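PDB 1C7N: cystalysin from Treponema denticola, which belongs to the class I and II aminotransferase family of pyridoxal-5'-phosphate enzymes and holds that cofactor in a pocket beside its large mixed sheet. Local coordinates for residues A105-T110 and T262-A267; I118-P121 and F126-A129. All coordinates share one frame; numbering follows the deposited sequence.

Interaction 1. Residues A105-T110 and T262-A267; sequences AVREFT and TKSRDA. Unlike the reference sequence in segment 262-267: Ala267 (reference Ile).
Glu108 and Ser264 meet where helix 98-109 and helix 255-267 cross, and Arg107 and Lys263 flank them. The local axes come within 9.4 Å at an angle of 117°, so the helices touch over a short length, and the small serine is the most deeply buried of the four residues. Its CB lies 3.7 Å from Glu108 CB, base against base. Farther along, the glutamate bends toward the serine: CG is anti to the backbone N, but chi2 turns to 55°, which brings OE1 to 3.5 Å from Ser264 CB. Ser264 OG is directed at the first helix, lying 3.8 Å from Glu108 CB and 3.9 Å from Arg107 CD. These are contacts with carbon; the hydroxyl is satisfied by a hydrogen bond with OD1 of Asn104, one turn before Glu108. The Lys263 chain crosses that of Glu108 at about a right angle, its CE 3.9 Å from Glu108 OE1. Lys263 NZ stays 4.2 Å from Glu108 OE2, too far for a salt bridge, though the charges should still attract. The carboxylate has its true ionic partner in Arg260, one turn earlier on the second helix, which forms a salt bridge with OE2. Glu108 CG also lies over one face of the Phe109 ring, near its rim. Past Ser264, Arg107 packs on Ala267 of the second subunit, and Ala267 O of this chain accepts a hydrogen bond from Arg107 NH1 of that subunit; Ala267 differs from the reference sequence. The first helix rests through Ala105, Val106 and Phe109 on strand 199-203, while Thr262 and Arg265 set the second against strand 92-95, so the contact bridges two helices resting on different strands of the mixed sheet.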
# COMPACT_ATOMS: atom_id res chain seq x y z
N ALA A 105 -5.60 12.78 5.87
CA ALA A 105 -6.60 13.81 6.07
C ALA A 105 -6.05 14.89 7.01
O ALA A 105 -6.17 16.08 6.72
CB ALA A 105 -7.87 13.21 6.66
N VAL A 106 -5.45 14.47 8.11
CA VAL A 106 -4.88 15.40 9.07
C VAL A 106 -3.75 16.19 8.42
O VAL A 106 -3.67 17.41 8.54
CB VAL A 106 -4.33 14.66 10.31
CG1 VAL A 106 -3.65 15.64 11.25
CG2 VAL A 106 -5.46 13.94 11.02
N ARG A 107 -2.88 15.47 7.72
CA ARG A 107 -1.75 16.08 7.05
C ARG A 107 -2.15 17.20 6.10
O ARG A 107 -1.58 18.29 6.14
CB ARG A 107 -0.99 14.99 6.27
CG ARG A 107 0.22 15.47 5.49
CD ARG A 107 1.02 14.30 4.93
NE ARG A 107 1.34 13.32 5.98
CZ ARG A 107 0.73 12.15 6.13
NH1 ARG A 107 -0.24 11.78 5.29
NH2 ARG A 107 1.08 11.35 7.12
N GLU A 108 -3.15 16.94 5.27
CA GLU A 108 -3.60 17.91 4.27
C GLU A 108 -4.53 19.03 4.71
O GLU A 108 -4.33 20.18 4.31
CB GLU A 108 -4.24 17.16 3.10
CG GLU A 108 -4.78 18.03 1.98
CD GLU A 108 -3.73 18.98 1.41
OE1 GLU A 108 -2.56 18.57 1.29
OE2 GLU A 108 -4.09 20.13 1.08
N PHE A 109 -5.52 18.73 5.54
CA PHE A 109 -6.47 19.77 5.93
C PHE A 109 -6.28 20.47 7.28
O PHE A 109 -7.16 21.20 7.73
CB PHE A 109 -7.89 19.21 5.82
CG PHE A 109 -8.21 18.69 4.44
CD1 PHE A 109 -7.95 17.37 4.11
CD2 PHE A 109 -8.69 19.54 3.46
CE1 PHE A 109 -8.16 16.90 2.81
CE2 PHE A 109 -8.91 19.09 2.16
CZ PHE A 109 -8.64 17.76 1.83
N THR A 110 -5.13 20.26 7.91
CA THR A 110 -4.82 20.92 9.17
C THR A 110 -3.32 21.21 9.19
O THR A 110 -2.57 20.70 8.37
CB THR A 110 -5.17 20.07 10.42
OG1 THR A 110 -4.32 18.91 10.46
CG2 THR A 110 -6.62 19.64 10.39
N THR A 262 -6.08 13.77 -2.69
CA THR A 262 -5.33 13.00 -3.68
C THR A 262 -3.89 13.48 -3.85
O THR A 262 -2.97 12.67 -3.95
CB THR A 262 -6.04 13.06 -5.03
OG1 THR A 262 -7.35 12.49 -4.90
CG2 THR A 262 -5.26 12.28 -6.08
N LYS A 263 -3.70 14.79 -3.89
CA LYS A 263 -2.36 15.36 -4.04
C LYS A 263 -1.53 14.93 -2.84
O LYS A 263 -0.40 14.46 -2.99
CB LYS A 263 -2.42 16.89 -4.10
CG LYS A 263 -3.01 17.52 -2.84
CD LYS A 263 -2.95 19.05 -2.82
CE LYS A 263 -1.57 19.54 -2.40
NZ LYS A 263 -1.57 21.02 -2.14
N SER A 264 -2.09 15.09 -1.65
CA SER A 264 -1.39 14.73 -0.43
C SER A 264 -1.05 13.25 -0.41
O SER A 264 0.07 12.87 -0.06
CB SER A 264 -2.24 15.08 0.79
OG SER A 264 -1.53 14.78 1.98
N ARG A 265 -2.01 12.41 -0.78
CA ARG A 265 -1.76 10.97 -0.82
C ARG A 265 -0.63 10.66 -1.80
O ARG A 265 0.23 9.82 -1.52
CB ARG A 265 -3.03 10.22 -1.25
CG ARG A 265 -2.76 8.80 -1.72
CD ARG A 265 -2.80 8.73 -3.23
NE ARG A 265 -4.04 8.13 -3.68
CZ ARG A 265 -4.46 8.08 -4.93
NH1 ARG A 265 -3.74 8.60 -5.92
NH2 ARG A 265 -5.61 7.48 -5.21
N ASP A 266 -0.60 11.37 -2.92
CA ASP A 266 0.43 11.13 -3.93
C ASP A 266 1.83 11.55 -3.50
O ASP A 266 2.81 11.18 -4.15
CB ASP A 266 0.05 11.82 -5.25
CG ASP A 266 -1.19 11.22 -5.89
OD1 ASP A 266 -1.39 9.99 -5.75
OD2 ASP A 266 -1.96 11.96 -6.53
N ALA A 267 1.93 12.32 -2.42
CA ALA A 267 3.23 12.74 -1.91
C ALA A 267 3.64 11.80 -0.78
O ALA A 267 4.81 11.73 -0.41
CB ALA A 267 3.15 14.18 -1.38

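Interaction 2. Residues I118-P121 and F126-A129; sequences IITP and FFMA
A beta-alpha-beta crossover of the large mixed sheet begins here: strand 115-118 leads through a loop into helix 125-131, which returns to the parallel neighbour, strand 136-139. Ile118 at the strand's end faces both Phe126 and Phe127 of the helix, and Thr120 in the loop meets Phe127. The main feature is a CH-pi contact, in which Ile118 CD1 sits 4.0 Å from the centroid of the Phe127 ring and just 9° off the ring normal, practically over the middle of one face. The isoleucine chain therefore meets the phenylalanine at about a right angle, methyl end first. Its other branch does separate work: CG2 approaches Phe126 obliquely, 4.4 Å from CD1 of that ring, so one residue spans both aromatic side chains. Thr120 adds a second methyl to Phe127, with CG2 3.7 Å from CZ at the far end of the ring. At a chi1 of 63° the two branches of Thr120 are divided between surroundings: CG2 turns to the aromatic ring, while OG1 is hydrogen-bonded with OE2 of Glu141. The peptide bond from Thr120 to Pro121 is cis, and His174 NE2 bonds to the carbonyl oxygen of Pro121. Around the contact, Ile137 of strand 136-139 touches both Ile118 and Phe127, while Leu169 and Cys171 of strand 165-171 pack on Phe126. No hydrogen bond links the two segments. Between them the helix is therefore held by apolar contact between methyls and aromatic rings, largely buried and nondirectional apart from the methyl centred over Phe127; the polar group of Thr120 is satisfied outside it.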
# COMPACT_ATOMS: atom_id res chain seq x y z
N ILE A 118 -12.37 14.35 18.40
CA ILE A 118 -12.69 12.93 18.37
C ILE A 118 -13.56 12.61 19.58
O ILE A 118 -13.44 13.25 20.63
CB ILE A 118 -11.43 12.04 18.44
CG1 ILE A 118 -10.62 12.38 19.70
CG2 ILE A 118 -10.59 12.20 17.17
CD1 ILE A 118 -9.55 11.37 20.02
N ILE A 119 -14.45 11.64 19.42
CA ILE A 119 -15.35 11.23 20.49
C ILE A 119 -14.72 9.98 21.12
O ILE A 119 -14.56 8.95 20.47
CB ILE A 119 -16.75 10.94 19.92
CG1 ILE A 119 -17.31 12.24 19.32
CG2 ILE A 119 -17.67 10.41 21.00
CD1 ILE A 119 -18.68 12.11 18.68
N THR A 120 -14.36 10.11 22.40
CA THR A 120 -13.69 9.05 23.14
C THR A 120 -14.51 8.37 24.25
O THR A 120 -15.50 8.92 24.71
CB THR A 120 -12.42 9.62 23.79
OG1 THR A 120 -12.79 10.62 24.74
CG2 THR A 120 -11.52 10.26 22.73
N PRO A 121 -14.09 7.17 24.67
CA PRO A 121 -12.92 6.43 24.17
C PRO A 121 -13.16 5.99 22.74
O PRO A 121 -14.30 5.96 22.28
CB PRO A 121 -12.82 5.25 25.14
CG PRO A 121 -14.25 5.00 25.50
CD PRO A 121 -14.76 6.41 25.74
N PHE A 126 -6.72 6.74 16.04
CA PHE A 126 -7.23 8.10 15.87
C PHE A 126 -6.32 9.05 16.62
O PHE A 126 -5.94 10.10 16.10
CB PHE A 126 -8.66 8.23 16.42
CG PHE A 126 -9.74 7.85 15.45
CD1 PHE A 126 -11.08 8.09 15.76
CD2 PHE A 126 -9.43 7.25 14.23
CE1 PHE A 126 -12.09 7.74 14.87
CE2 PHE A 126 -10.44 6.89 13.34
CZ PHE A 126 -11.77 7.14 13.66
N PHE A 127 -5.99 8.69 17.86
CA PHE A 127 -5.12 9.52 18.68
C PHE A 127 -3.78 9.72 17.98
O PHE A 127 -3.26 10.83 17.90
CB PHE A 127 -4.86 8.86 20.04
CG PHE A 127 -6.09 8.73 20.90
CD1 PHE A 127 -7.10 7.83 20.59
CD2 PHE A 127 -6.22 9.50 22.05
CE1 PHE A 127 -8.22 7.69 21.40
CE2 PHE A 127 -7.34 9.38 22.87
CZ PHE A 127 -8.34 8.47 22.55
N MET A 128 -3.23 8.62 17.49
CA MET A 128 -1.94 8.63 16.81
C MET A 128 -1.92 9.53 15.58
O MET A 128 -1.00 10.33 15.41
CB MET A 128 -1.56 7.20 16.42
CG MET A 128 -1.52 6.23 17.60
SD MET A 128 -1.39 4.50 17.10
CE MET A 128 0.24 4.49 16.34
N ALA A 129 -2.93 9.40 14.72
CA ALA A 129 -3.00 10.19 13.50
C ALA A 129 -2.93 11.69 13.77
O ALA A 129 -2.44 12.46 12.94
CB ALA A 129 -4.29 9.87 12.76

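Both segments of interaction 2 fall in the chain between 105-110 and 262-267, and the two contacts have centres about 19 Å apart. They meet directly where Val106 CG1 packs 3.8 Å from Ala129 O, joining helix 98-109 to helix 125-131. Gln133 adds a second connection: its NE2 bonds to Ala129 O, and the side chains of Val106 and Arg107 touch Gln133. Interaction 2 is much closer to the cofactor, with the side chain of Phe126 about 5 Å from pyridoxal-5'-phosphate and pocket residue Tyr123 in the intervening loop. The Arg107 side chain of interaction 1 is about 14 Å from a bound cofactor, toward the subunit interface.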